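Local coordinates for protein putative xanthine dehydrogenase YAGS fad-binding subunit (Escherichia coli, PDB 5G5G) that probably serves as the molybdenum-binding subunit of a periplasmic aldehyde oxidase of the xanthine oxidase family, carrying a pterin cytosine dinucleotide cofactor beside its dioxothiomolybdenum centre, at residues Thr157-Val162 and Gly335-Thr340; Ala172-Asp177 and Ile291-Ser296; Gly297-Ile302 and Ile381-Gln386; Phe412-Arg417 and Gly588-Val593. All coordinates share one frame; numbering follows the deposited sequence.

Contact 1 of 4, residues Thr157-Val162 and Gly335-Thr340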
loop_
_atom_site.group_PDB
_atom_site.type_symbol
_atom_site.label_atom_id
_atom_site.label_comp_id
_atom_site.label_asym_id
_atom_site.label_seq_id
_atom_site.Cartn_x
_atom_site.Cartn_y
_atom_site.Cartn_z
ATOM N N THR C 157 -29.055 12.375 11.357
ATOM C CA THR C 157 -28.324 13.072 10.304
ATOM C C THR C 157 -29.302 13.545 9.208
ATOM O O THR C 157 -29.318 13.031 8.094
ATOM C CB THR C 157 -27.240 12.174 9.708
ATOM O OG1 THR C 157 -26.526 11.524 10.761
ATOM C CG2 THR C 157 -26.299 12.982 8.866
ATOM N N PRO C 158 -30.129 14.532 9.529
ATOM C CA PRO C 158 -31.182 14.928 8.596
ATOM C C PRO C 158 -30.613 15.705 7.393
ATOM O O PRO C 158 -29.525 16.243 7.483
ATOM C CB PRO C 158 -32.091 15.810 9.469
ATOM C CG PRO C 158 -31.156 16.435 10.427
ATOM C CD PRO C 158 -30.181 15.331 10.767
ATOM N N ASP C 159 -31.315 15.660 6.260
ATOM C CA ASP C 159 -30.840 16.313 5.027
ATOM C C ASP C 159 -30.713 17.791 5.335
ATOM O O ASP C 159 -31.447 18.310 6.210
ATOM C CB ASP C 159 -31.842 16.126 3.878
ATOM C CG ASP C 159 -31.913 14.676 3.357
ATOM O OD1 ASP C 159 -31.107 13.814 3.801
ATOM O OD2 ASP C 159 -32.808 14.379 2.507
ATOM N N LYS C 160 -29.889 18.482 4.577
ATOM C CA LYS C 160 -29.732 19.903 4.766
ATOM C C LYS C 160 -30.276 20.610 3.524
ATOM O O LYS C 160 -29.850 20.326 2.428
ATOM C CB LYS C 160 -28.283 20.216 4.996
ATOM C CG LYS C 160 -28.024 21.667 5.293
ATOM C CD LYS C 160 -26.528 21.917 5.161
ATOM C CE LYS C 160 -26.195 23.376 5.297
ATOM N NZ LYS C 160 -26.325 23.796 6.735
ATOM N N ASN C 161 -31.208 21.526 3.727
ATOM C CA ASN C 161 -31.847 22.250 2.640
ATOM C C ASN C 161 -31.757 23.758 2.814
ATOM O O ASN C 161 -31.976 24.242 3.875
ATOM C CB ASN C 161 -33.308 21.852 2.506
ATOM C CG ASN C 161 -33.487 20.401 2.117
ATOM O OD1 ASN C 161 -33.077 20.006 1.090
ATOM N ND2 ASN C 161 -34.105 19.653 2.944
ATOM N N VAL C 162 -31.427 24.443 1.739
ATOM C CA VAL C 162 -31.269 25.878 1.743
ATOM C C VAL C 162 -32.052 26.333 0.478
ATOM O O VAL C 162 -31.882 25.790 -0.610
ATOM C CB VAL C 162 -29.780 26.274 1.601
ATOM C CG1 VAL C 162 -29.576 27.793 1.532
ATOM C CG2 VAL C 162 -28.912 25.670 2.723
ATOM N N GLY C 335 -27.725 15.249 1.327
ATOM C CA GLY C 335 -28.254 14.170 2.111
ATOM C C GLY C 335 -27.447 12.915 2.039
ATOM O O GLY C 335 -26.899 12.576 0.985
ATOM N N LEU C 336 -27.379 12.210 3.169
ATOM C CA LEU C 336 -26.762 10.889 3.234
ATOM C C LEU C 336 -27.809 9.804 3.316
ATOM O O LEU C 336 -28.878 9.982 3.929
ATOM C CB LEU C 336 -25.795 10.755 4.440
ATOM C CG LEU C 336 -24.583 11.671 4.452
ATOM C CD1 LEU C 336 -23.808 11.477 5.760
ATOM C CD2 LEU C 336 -23.718 11.429 3.217
ATOM N N ARG C 337 -27.482 8.652 2.734
ATOM C CA ARG C 337 -28.333 7.470 2.790
ATOM C C ARG C 337 -27.443 6.293 3.196
ATOM O O ARG C 337 -26.427 6.031 2.540
ATOM C CB ARG C 337 -28.980 7.249 1.450
ATOM C CG ARG C 337 -29.781 8.482 0.902
ATOM C CD ARG C 337 -31.043 8.618 1.613
ATOM N NE ARG C 337 -31.800 9.779 1.073
ATOM C CZ ARG C 337 -31.701 11.043 1.496
ATOM N NH1 ARG C 337 -30.928 11.353 2.522
ATOM N NH2 ARG C 337 -32.504 11.982 0.953
ATOM N N LEU C 338 -27.839 5.598 4.260
ATOM C CA LEU C 338 -27.000 4.556 4.836
ATOM C C LEU C 338 -27.683 3.191 4.715
ATOM O O LEU C 338 -28.698 2.945 5.380
ATOM C CB LEU C 338 -26.705 4.913 6.310
ATOM C CG LEU C 338 -25.782 3.913 7.014
ATOM C CD1 LEU C 338 -24.445 3.723 6.349
ATOM C CD2 LEU C 338 -25.650 4.390 8.445
ATOM N N ALA C 339 -27.139 2.321 3.876
ATOM C CA ALA C 339 -27.627 0.939 3.767
ATOM C C ALA C 339 -26.965 0.085 4.825
ATOM O O ALA C 339 -25.893 0.426 5.342
ATOM C CB ALA C 339 -27.315 0.367 2.395
ATOM N N THR C 340 -27.589 -1.067 5.067
ATOM C CA THR C 340 -26.969 -2.111 5.876
ATOM C C THR C 340 -26.289 -3.137 4.977
ATOM O O THR C 340 -26.941 -3.762 4.155
ATOM C CB THR C 340 -28.015 -2.748 6.788
ATOM O OG1 THR C 340 -28.465 -1.710 7.652
ATOM C CG2 THR C 340 -27.391 -3.857 7.642
HETATM O O HOH W 1 -28.811 13.513 5.340
#
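Asp-159 and Arg-337 meet end-on in a two-pronged salt bridge, their flat groups edge to edge and nearly in one plane. NH1 of Arg-337 donates to OD1 of Asp-159 at 2.8 Å, and NH2 donates to OD2 at 2.9 Å, one nitrogen to each oxygen. Carboxylate and guanidinium planes are only 7° apart, although the two side chains as a whole run at about a right angle. NH1 takes the syn lone pair of OD1 along a fairly straight N-H...O line of 161°; NH2 also comes from the syn side but sits somewhat out of the carboxylate plane. The arginine begins by pointing away from 157-162 and is brought back by a bend at CG, chi2 -75°. That fold also lets NH1 donate to the carbonyl O of Leu-336, which it reaches from above the carbonyl plane, so one nitrogen grips two acceptors. OD1 of Asp-159 lies 3.3 Å from CA of Gly-335, where a side chain would collide with it. A water takes the N-H of Leu-336 and lies 2.8 Å from OD1 of Asp-159 and equally near O of Thr-157. Beside it, CG2 of Thr-157 touches CD1 of Leu-336 only lightly, at 4.3 Å. The edge strand 160-162 pairs with 331-340 just beyond, through Lys-160 and Thr-334. Glu-305 adds only a weak, long ion pair to NH2. The two bonds between Arg-337 and Asp-159 probably favour the charged form of both, and they tie the loop before strand 160-162 to 331-340.

Contact 2 of 4, residues Ala172-Asp177 and Ile291-Ser296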
loop_
_atom_site.group_PDB
_atom_site.type_symbol
_atom_site.label_atom_id
_atom_site.label_comp_id
_atom_site.label_asym_id
_atom_site.label_seq_id
_atom_site.Cartn_x
_atom_site.Cartn_y
_atom_site.Cartn_z
ATOM N N ALA C 172 -32.663 26.843 -14.025
ATOM C CA ALA C 172 -31.278 27.050 -14.415
ATOM C C ALA C 172 -31.076 26.949 -15.936
ATOM O O ALA C 172 -31.704 26.117 -16.570
ATOM C CB ALA C 172 -30.383 26.051 -13.715
ATOM N N ALA C 173 -30.208 27.818 -16.462
ATOM C CA ALA C 173 -29.882 27.861 -17.890
ATOM C C ALA C 173 -29.086 26.673 -18.334
ATOM O O ALA C 173 -29.216 26.233 -19.462
ATOM C CB ALA C 173 -29.107 29.142 -18.234
ATOM N N VAL C 174 -28.251 26.138 -17.464
ATOM C CA VAL C 174 -27.383 25.034 -17.861
ATOM C C VAL C 174 -27.263 24.151 -16.654
ATOM O O VAL C 174 -27.176 24.662 -15.531
ATOM C CB VAL C 174 -26.011 25.540 -18.357
ATOM C CG1 VAL C 174 -25.281 26.352 -17.324
ATOM C CG2 VAL C 174 -25.102 24.401 -18.738
ATOM N N LYS C 175 -27.346 22.842 -16.853
ATOM C CA LYS C 175 -27.303 21.965 -15.721
ATOM C C LYS C 175 -26.815 20.577 -16.034
ATOM O O LYS C 175 -26.832 20.166 -17.181
ATOM C CB LYS C 175 -28.680 21.866 -15.084
ATOM C CG LYS C 175 -29.716 21.160 -15.942
ATOM C CD LYS C 175 -31.145 21.588 -15.688
ATOM C CE LYS C 175 -31.435 22.946 -16.327
ATOM N NZ LYS C 175 -32.788 23.510 -16.100
ATOM N N ILE C 176 -26.380 19.886 -14.990
ATOM C CA ILE C 176 -25.986 18.458 -15.099
ATOM C C ILE C 176 -26.723 17.629 -14.059
ATOM O O ILE C 176 -27.150 18.166 -13.037
ATOM C CB ILE C 176 -24.445 18.219 -14.986
ATOM C CG1 ILE C 176 -23.920 18.626 -13.620
ATOM C CG2 ILE C 176 -23.685 18.965 -16.073
ATOM C CD1 ILE C 176 -23.904 17.481 -12.607
ATOM N N ASP C 177 -26.915 16.346 -14.382
ATOM C CA ASP C 177 -27.503 15.335 -13.484
ATOM C C ASP C 177 -26.710 14.067 -13.769
ATOM O O ASP C 177 -26.823 13.522 -14.860
ATOM C CB ASP C 177 -28.994 15.128 -13.775
ATOM C CG ASP C 177 -29.652 14.084 -12.873
ATOM O OD1 ASP C 177 -28.995 13.135 -12.493
ATOM O OD2 ASP C 177 -30.865 14.176 -12.577
ATOM N N ILE C 291 -26.527 19.770 -10.527
ATOM C CA ILE C 291 -26.023 21.138 -10.385
ATOM C C ILE C 291 -26.486 21.981 -11.553
ATOM O O ILE C 291 -26.337 21.599 -12.688
ATOM C CB ILE C 291 -24.493 21.213 -10.302
ATOM C CG1 ILE C 291 -23.956 20.065 -9.410
ATOM C CG2 ILE C 291 -24.073 22.581 -9.786
ATOM C CD1 ILE C 291 -22.451 20.008 -9.245
ATOM N N GLY C 292 -27.028 23.163 -11.240
ATOM C CA GLY C 292 -27.445 24.109 -12.250
ATOM C C GLY C 292 -26.845 25.467 -12.059
ATOM O O GLY C 292 -26.587 25.880 -10.909
ATOM N N ALA C 293 -26.637 26.154 -13.181
ATOM C CA ALA C 293 -26.090 27.507 -13.196
ATOM C C ALA C 293 -26.913 28.411 -14.101
ATOM O O ALA C 293 -27.661 27.951 -14.964
ATOM C CB ALA C 293 -24.647 27.478 -13.702
ATOM N N ASP C 294 -26.760 29.709 -13.887
ATOM C CA ASP C 294 -27.431 30.683 -14.714
ATOM C C ASP C 294 -26.660 30.921 -16.021
ATOM O O ASP C 294 -25.604 30.297 -16.242
ATOM C CB ASP C 294 -27.734 31.969 -13.921
ATOM C CG ASP C 294 -26.507 32.825 -13.605
ATOM O OD1 ASP C 294 -25.395 32.662 -14.169
ATOM O OD2 ASP C 294 -26.717 33.744 -12.778
ATOM N N GLN C 295 -27.179 31.853 -16.834
ATOM C CA GLN C 295 -26.573 32.239 -18.110
ATOM C C GLN C 295 -25.137 32.762 -17.979
ATOM O O GLN C 295 -24.383 32.626 -18.903
ATOM C CB GLN C 295 -27.472 33.280 -18.849
ATOM C CG GLN C 295 -28.738 32.614 -19.393
ATOM C CD GLN C 295 -29.792 33.562 -19.974
ATOM O OE1 GLN C 295 -29.678 34.804 -19.910
ATOM N NE2 GLN C 295 -30.845 32.964 -20.547
ATOM N N SER C 296 -24.773 33.334 -16.832
ATOM C CA SER C 296 -23.385 33.796 -16.566
ATOM C C SER C 296 -22.440 32.748 -15.969
ATOM O O SER C 296 -21.247 32.978 -15.834
ATOM C CB SER C 296 -23.458 35.072 -15.682
ATOM O OG SER C 296 -23.914 34.775 -14.346
#
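A classic beta bulge opens the pairing of two antiparallel strands here, with Ala-173 and Val-174 both set opposite Ala-293. Val-174 and Ala-293 form a hydrogen-bonded pair: N of Ala-293 donates to O of Val-174 at 2.8 Å, and N of Val-174 returns a longer bond of 3.1 Å to O of Ala-293. Two residues on, Ile-176 and Ile-291 are bonded in the same reciprocal way, N of Ile-176 to O of Ile-291 at 2.9 Å. Between them Lys-175 faces Gly-292 in a non-hydrogen-bonded pair, their CA atoms 4.1 Å apart. A side chain on Gly-292 would run into CB of Ala-172, which packs over its backbone. On the other face, CG1 of Val-174 rests on CB of Ala-293 at 3.8 Å; chi1 of 58° tucks that methyl between the valine's own N and carbonyl carbon, toward its neighbour. Ile-176 and Ile-291 lie side by side and point the same way, CD1 of the first 4.1 Å from CG1 of the second. Helix 354-372 covers this face through Leu-368 and Ala-364. The chain of Lys-175 bends at chi3 and curls back, letting NZ donate to O of Ala-172, while Phe-169 gives it a carbonyl and a cation-pi partner. Strand 174-182 is an outer strand of a mixed beta-sheet backed by a helix, joined to 285-293 with a classic bulge at Ala-173 and Val-174, just after helix 165-171.

Contact 3 of 4, residues Gly297-Ile302 and Ile381-Gln386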
loop_
_atom_site.group_PDB
_atom_site.type_symbol
_atom_site.label_atom_id
_atom_site.label_comp_id
_atom_site.label_asym_id
_atom_site.label_seq_id
_atom_site.Cartn_x
_atom_site.Cartn_y
_atom_site.Cartn_z
ATOM N N GLY C 297 -22.941 31.554 -15.673
ATOM C CA GLY C 297 -22.129 30.503 -15.103
ATOM C C GLY C 297 -22.099 30.480 -13.594
ATOM O O GLY C 297 -21.392 29.639 -13.011
ATOM N N LYS C 298 -22.910 31.310 -12.955
ATOM C CA LYS C 298 -23.093 31.267 -11.498
ATOM C C LYS C 298 -24.003 30.105 -11.130
ATOM O O LYS C 298 -25.154 30.036 -11.580
ATOM C CB LYS C 298 -23.731 32.564 -10.950
ATOM C CG LYS C 298 -22.766 33.761 -10.948
ATOM C CD LYS C 298 -21.858 33.680 -9.723
ATOM C CE LYS C 298 -20.760 34.727 -9.680
ATOM N NZ LYS C 298 -21.313 36.096 -9.790
ATOM N N ILE C 299 -23.488 29.210 -10.300
ATOM C CA ILE C 299 -24.288 28.105 -9.788
ATOM C C ILE C 299 -25.434 28.696 -8.996
ATOM O O ILE C 299 -25.222 29.592 -8.177
ATOM C CB ILE C 299 -23.436 27.180 -8.908
ATOM C CG1 ILE C 299 -22.401 26.478 -9.786
ATOM C CG2 ILE C 299 -24.297 26.165 -8.150
ATOM C CD1 ILE C 299 -21.339 25.734 -9.001
ATOM N N THR C 300 -26.632 28.193 -9.243
ATOM C CA THR C 300 -27.847 28.570 -8.547
ATOM C C THR C 300 -28.503 27.417 -7.778
ATOM O O THR C 300 -29.370 27.670 -6.936
ATOM C CB THR C 300 -28.874 29.095 -9.535
ATOM O OG1 THR C 300 -29.109 28.108 -10.538
ATOM C CG2 THR C 300 -28.348 30.394 -10.178
ATOM N N ALA C 301 -28.124 26.181 -8.101
ATOM C CA ALA C 301 -28.800 25.017 -7.559
ATOM C C ALA C 301 -27.814 23.888 -7.418
ATOM O O ALA C 301 -27.131 23.553 -8.382
ATOM C CB ALA C 301 -29.954 24.633 -8.483
ATOM N N ILE C 302 -27.647 23.331 -6.209
ATOM C CA ILE C 302 -26.718 22.225 -6.012
ATOM C C ILE C 302 -27.361 21.200 -5.097
ATOM O O ILE C 302 -27.851 21.515 -4.014
ATOM C CB ILE C 302 -25.324 22.673 -5.487
ATOM C CG1 ILE C 302 -24.409 21.448 -5.312
ATOM C CG2 ILE C 302 -25.415 23.496 -4.179
ATOM C CD1 ILE C 302 -22.958 21.880 -5.226
ATOM N N ILE C 381 -13.511 29.846 -9.834
ATOM C CA ILE C 381 -13.254 31.179 -9.299
ATOM C C ILE C 381 -14.569 31.958 -9.256
ATOM O O ILE C 381 -14.866 32.619 -8.246
ATOM C CB ILE C 381 -12.142 31.899 -10.102
ATOM C CG1 ILE C 381 -10.795 31.204 -9.821
ATOM C CG2 ILE C 381 -12.039 33.385 -9.709
ATOM C CD1 ILE C 381 -9.681 31.598 -10.797
ATOM N N LEU C 382 -15.329 31.936 -10.369
ATOM C CA LEU C 382 -16.614 32.593 -10.434
ATOM C C LEU C 382 -17.564 32.199 -9.306
ATOM O O LEU C 382 -18.406 33.005 -8.933
ATOM C CB LEU C 382 -17.276 32.247 -11.752
ATOM C CG LEU C 382 -18.477 32.971 -12.236
ATOM C CD1 LEU C 382 -18.014 34.366 -12.683
ATOM C CD2 LEU C 382 -19.117 32.206 -13.404
ATOM N N ASN C 383 -17.488 30.925 -8.880
ATOM C CA ASN C 383 -18.379 30.333 -7.874
ATOM C C ASN C 383 -17.756 30.195 -6.462
ATOM O O ASN C 383 -18.195 29.402 -5.625
ATOM C CB ASN C 383 -18.865 28.975 -8.425
ATOM C CG ASN C 383 -19.907 29.169 -9.488
ATOM O OD1 ASN C 383 -20.958 29.712 -9.190
ATOM N ND2 ASN C 383 -19.573 28.877 -10.746
ATOM N N ASP C 384 -16.692 30.968 -6.202
ATOM C CA ASP C 384 -16.078 31.005 -4.865
ATOM C C ASP C 384 -17.113 31.573 -3.901
ATOM O O ASP C 384 -17.941 32.389 -4.290
ATOM C CB ASP C 384 -14.875 31.952 -4.892
ATOM C CG ASP C 384 -14.096 31.975 -3.550
ATOM O OD1 ASP C 384 -13.571 30.910 -3.226
ATOM O OD2 ASP C 384 -14.046 33.052 -2.882
ATOM N N THR C 385 -17.094 31.104 -2.671
ATOM C CA THR C 385 -17.867 31.673 -1.586
ATOM C C THR C 385 -16.911 31.906 -0.406
ATOM O O THR C 385 -16.200 31.021 0.001
ATOM C CB THR C 385 -19.089 30.809 -1.186
ATOM O OG1 THR C 385 -19.776 31.425 -0.064
ATOM C CG2 THR C 385 -18.732 29.416 -0.829
ATOM N N GLN C 386 -16.917 33.138 0.101
ATOM C CA GLN C 386 -16.140 33.536 1.264
ATOM C C GLN C 386 -16.925 33.409 2.598
ATOM O O GLN C 386 -16.409 33.750 3.672
ATOM C CB GLN C 386 -15.635 34.978 1.058
ATOM C CG GLN C 386 -14.582 35.092 -0.022
ATOM C CD GLN C 386 -13.242 34.501 0.401
ATOM O OE1 GLN C 386 -12.741 34.815 1.491
ATOM N NE2 GLN C 386 -12.688 33.608 -0.412
HETATM O O HOH W 2 -22.862 30.893 -7.515
#
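The carboxamide of Asn-383 plugs into the backbone of Gly-297 to Ile-299, and this is the close-fitted half of the contact. ND2 donates to O of Gly-297 at 3.0 Å in an almost straight bond, 177° at the hydrogen, with the acceptor in the amide plane. OD1 accepts from N of Ile-299 at 2.8 Å, the donor tilted from the carbonyl plane, and a water bridges OD1 to O of Ile-299. The side chains of Ile-299 and Asn-383 cross at about a right angle, laying CG1 3.7 Å from CG of Asn-383. With both ends gripped, the amide cannot readily flip. An alanine at this position is likely to leave O of Gly-297 and N of Ile-299 without these mates and open a gap against Ile-299. CD2 of Leu-382 closes on C of Gly-297 at 3.5 Å; the glycine's positive phi of 91° and the nearby methyl both disfavour a side chain there. The more solvent-exposed side belongs to Lys-298, whose chain bends at chi2 and chi4 and slants across Leu-382. Its CE comes within 3.0 Å of O of Leu-382 and 3.9 Å of CG of Leu-382. Around this join, ND2 also donates to O of Phe-379 within helix 376-382, whose C-terminal end is thereby moored to the start of strand 299-310. Helix 401-412 packs on Ile-381 and Asp-384 through Ile-402, and strand 285-293 lies alongside 299-310.

Contact 4 of 4, residues Phe412-Arg417 and Gly588-Val593; sequences FGWKQR and GHFVEV
An aromatic cluster of Phe-412, Trp-414 and Phe-590 fastens the end of helix 401-412 and the following 3-10 turn to strand 584-596. The CH-pi contact comes first: CB of Phe-590 sits over the centre of the Phe-412 ring, 3.6 Å from its centroid and 14° off the normal. Phe-412 holds CG anti to its own N, chi1 -172°, which sends the ring out toward the strand. Between rings, the edge of Phe-590 turns to the face of Trp-414 in an offset edge-to-face pair, planes 73° apart and centroids 5.7 Å apart, whereas the two phenylalanine rings meet obliquely. Against the backbone, CZ of Phe-412 presses on C of Val-591 at 3.5 Å, and N of Glu-592 lies at its ring edge. A leucine in place of Phe-412 has no ring face, and this would probably leave CB of Phe-590 without its CH-pi partner and Arg-606 without its cation-pi mate. Polar bonds frame the cluster from outside: NE1 of Trp-414 donates to Asp-375, and the carboxylate of Glu-592 is held by Arg-605, Arg-606 and His-433. On the other side of the indole from Phe-590, CD of Arg-417 rides 3.5 Å above the plane of the Trp-414 ring, offset toward its rim.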
loop_
_atom_site.group_PDB
_atom_site.type_symbol
_atom_site.label_atom_id
_atom_site.label_comp_id
_atom_site.label_asym_id
_atom_site.label_seq_id
_atom_site.Cartn_x
_atom_site.Cartn_y
_atom_site.Cartn_z
ATOM N N PHE C 412 1.670 25.629 -13.671
ATOM C CA PHE C 412 1.467 24.401 -14.470
ATOM C C PHE C 412 1.461 24.626 -15.944
ATOM O O PHE C 412 1.651 23.696 -16.673
ATOM C CB PHE C 412 0.134 23.793 -14.062
ATOM C CG PHE C 412 -0.156 22.431 -14.635
ATOM C CD1 PHE C 412 0.402 21.296 -14.102
ATOM C CD2 PHE C 412 -1.103 22.303 -15.668
ATOM C CE1 PHE C 412 0.039 20.021 -14.601
ATOM C CE2 PHE C 412 -1.497 21.048 -16.143
ATOM C CZ PHE C 412 -0.919 19.906 -15.601
ATOM N N GLY C 413 1.165 25.855 -16.365
ATOM C CA GLY C 413 0.981 26.168 -17.758
ATOM C C GLY C 413 -0.378 25.709 -18.241
ATOM O O GLY C 413 -0.505 25.178 -19.369
ATOM N N TRP C 414 -1.406 25.999 -17.434
ATOM C CA TRP C 414 -2.763 25.588 -17.752
ATOM C C TRP C 414 -3.272 26.139 -19.081
ATOM O O TRP C 414 -4.016 25.464 -19.802
ATOM C CB TRP C 414 -3.701 26.006 -16.622
ATOM C CG TRP C 414 -5.090 25.659 -16.845
ATOM C CD1 TRP C 414 -6.087 26.509 -17.161
ATOM C CD2 TRP C 414 -5.660 24.354 -16.789
ATOM N NE1 TRP C 414 -7.275 25.811 -17.260
ATOM C CE2 TRP C 414 -7.037 24.484 -17.053
ATOM C CE3 TRP C 414 -5.147 23.077 -16.500
ATOM C CZ2 TRP C 414 -7.903 23.375 -17.076
ATOM C CZ3 TRP C 414 -6.028 21.980 -16.509
ATOM C CH2 TRP C 414 -7.363 22.141 -16.792
ATOM N N LYS C 415 -2.890 27.368 -19.409
ATOM C CA LYS C 415 -3.348 27.920 -20.666
ATOM C C LYS C 415 -2.859 27.181 -21.913
ATOM O O LYS C 415 -3.409 27.357 -22.992
ATOM C CB LYS C 415 -3.101 29.430 -20.712
ATOM C CG LYS C 415 -3.997 30.142 -19.690
ATOM C CD LYS C 415 -4.347 31.568 -20.050
ATOM C CE LYS C 415 -5.270 32.195 -19.026
ATOM N NZ LYS C 415 -4.474 32.775 -17.893
ATOM N N GLN C 416 -1.885 26.311 -21.770
ATOM C CA GLN C 416 -1.399 25.546 -22.905
ATOM C C GLN C 416 -2.250 24.248 -23.168
ATOM O O GLN C 416 -2.048 23.566 -24.174
ATOM C CB GLN C 416 0.149 25.364 -22.741
ATOM C CG GLN C 416 0.976 26.658 -23.143
ATOM C CD GLN C 416 0.836 27.939 -22.236
ATOM O OE1 GLN C 416 1.375 28.002 -21.111
ATOM N NE2 GLN C 416 0.169 28.992 -22.765
ATOM N N ARG C 417 -3.215 23.952 -22.290
ATOM C CA ARG C 417 -4.211 22.886 -22.493
ATOM C C ARG C 417 -5.056 23.161 -23.760
ATOM O O ARG C 417 -5.487 24.290 -24.005
ATOM C CB ARG C 417 -5.176 22.809 -21.304
ATOM C CG ARG C 417 -6.246 21.720 -21.417
ATOM C CD ARG C 417 -7.271 21.822 -20.287
ATOM N NE ARG C 417 -8.189 22.911 -20.615
ATOM C CZ ARG C 417 -9.529 22.881 -20.582
ATOM N NH1 ARG C 417 -10.234 21.865 -20.166
ATOM N NH2 ARG C 417 -10.177 23.977 -20.950
ATOM N N GLY C 588 -5.535 23.386 -4.991
ATOM C CA GLY C 588 -5.768 23.267 -6.410
ATOM C C GLY C 588 -4.807 22.212 -6.945
ATOM O O GLY C 588 -3.593 22.292 -6.722
ATOM N N HIS C 589 -5.369 21.188 -7.573
ATOM C CA HIS C 589 -4.639 20.073 -8.134
ATOM C C HIS C 589 -4.675 20.089 -9.630
ATOM O O HIS C 589 -5.778 20.159 -10.215
ATOM C CB HIS C 589 -5.262 18.765 -7.675
ATOM C CG HIS C 589 -5.056 18.482 -6.230
ATOM N ND1 HIS C 589 -3.818 18.180 -5.704
ATOM C CD2 HIS C 589 -5.910 18.525 -5.189
ATOM C CE1 HIS C 589 -3.934 17.999 -4.405
ATOM N NE2 HIS C 589 -5.189 18.212 -4.065
ATOM N N PHE C 590 -3.487 20.018 -10.247
ATOM C CA PHE C 590 -3.320 20.117 -11.712
ATOM C C PHE C 590 -2.527 18.904 -12.175
ATOM O O PHE C 590 -1.484 18.610 -11.581
ATOM C CB PHE C 590 -2.573 21.406 -12.122
ATOM C CG PHE C 590 -3.346 22.649 -11.900
ATOM C CD1 PHE C 590 -3.379 23.230 -10.632
ATOM C CD2 PHE C 590 -4.087 23.242 -12.941
ATOM C CE1 PHE C 590 -4.123 24.377 -10.411
ATOM C CE2 PHE C 590 -4.777 24.419 -12.734
ATOM C CZ PHE C 590 -4.837 24.975 -11.440
ATOM N N VAL C 591 -3.056 18.142 -13.133
ATOM C CA VAL C 591 -2.454 16.891 -13.573
ATOM C C VAL C 591 -2.365 16.800 -15.079
ATOM O O VAL C 591 -3.296 17.218 -15.794
ATOM C CB VAL C 591 -3.310 15.677 -13.096
ATOM C CG1 VAL C 591 -2.767 14.391 -13.672
ATOM C CG2 VAL C 591 -3.384 15.652 -11.582
ATOM N N GLU C 592 -1.252 16.256 -15.555
ATOM C CA GLU C 592 -1.111 15.874 -16.945
ATOM C C GLU C 592 -1.018 14.359 -17.002
ATOM O O GLU C 592 -0.212 13.754 -16.229
ATOM C CB GLU C 592 0.121 16.563 -17.575
ATOM C CG GLU C 592 0.394 16.173 -19.027
ATOM C CD GLU C 592 1.682 16.787 -19.558
ATOM O OE1 GLU C 592 1.815 18.006 -19.591
ATOM O OE2 GLU C 592 2.559 16.037 -19.995
ATOM N N VAL C 593 -1.839 13.724 -17.846
ATOM C CA VAL C 593 -1.800 12.278 -17.989
ATOM C C VAL C 593 -1.527 11.877 -19.410
ATOM O O VAL C 593 -1.767 12.670 -20.355
ATOM C CB VAL C 593 -3.117 11.575 -17.633
ATOM C CG1 VAL C 593 -3.414 11.840 -16.208
ATOM C CG2 VAL C 593 -4.262 12.050 -18.542
#

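How the contacts relate
From the N terminus, 157-162 opens the long loop that contact 1 closes at 335-340, and contact 2, joining 172-177 to 291-296, is nested inside it. Contact 3 starts within that same loop at 297-302 but ends beyond it at 381-386, so contacts 1 and 3 cross. Contact 4 follows in series, closing its own loop from 412-417 to 588-593 in the second molybdopterin cofactor-binding domain. Contacts 1 and 2 lie at the two outer strands of one five-stranded sheet, their centres about 24 Å apart. Contact 3 touches contact 2 through neighbouring strands and brings in helix 376-382, which also borders the aromatic cluster of contact 4 on a different sheet.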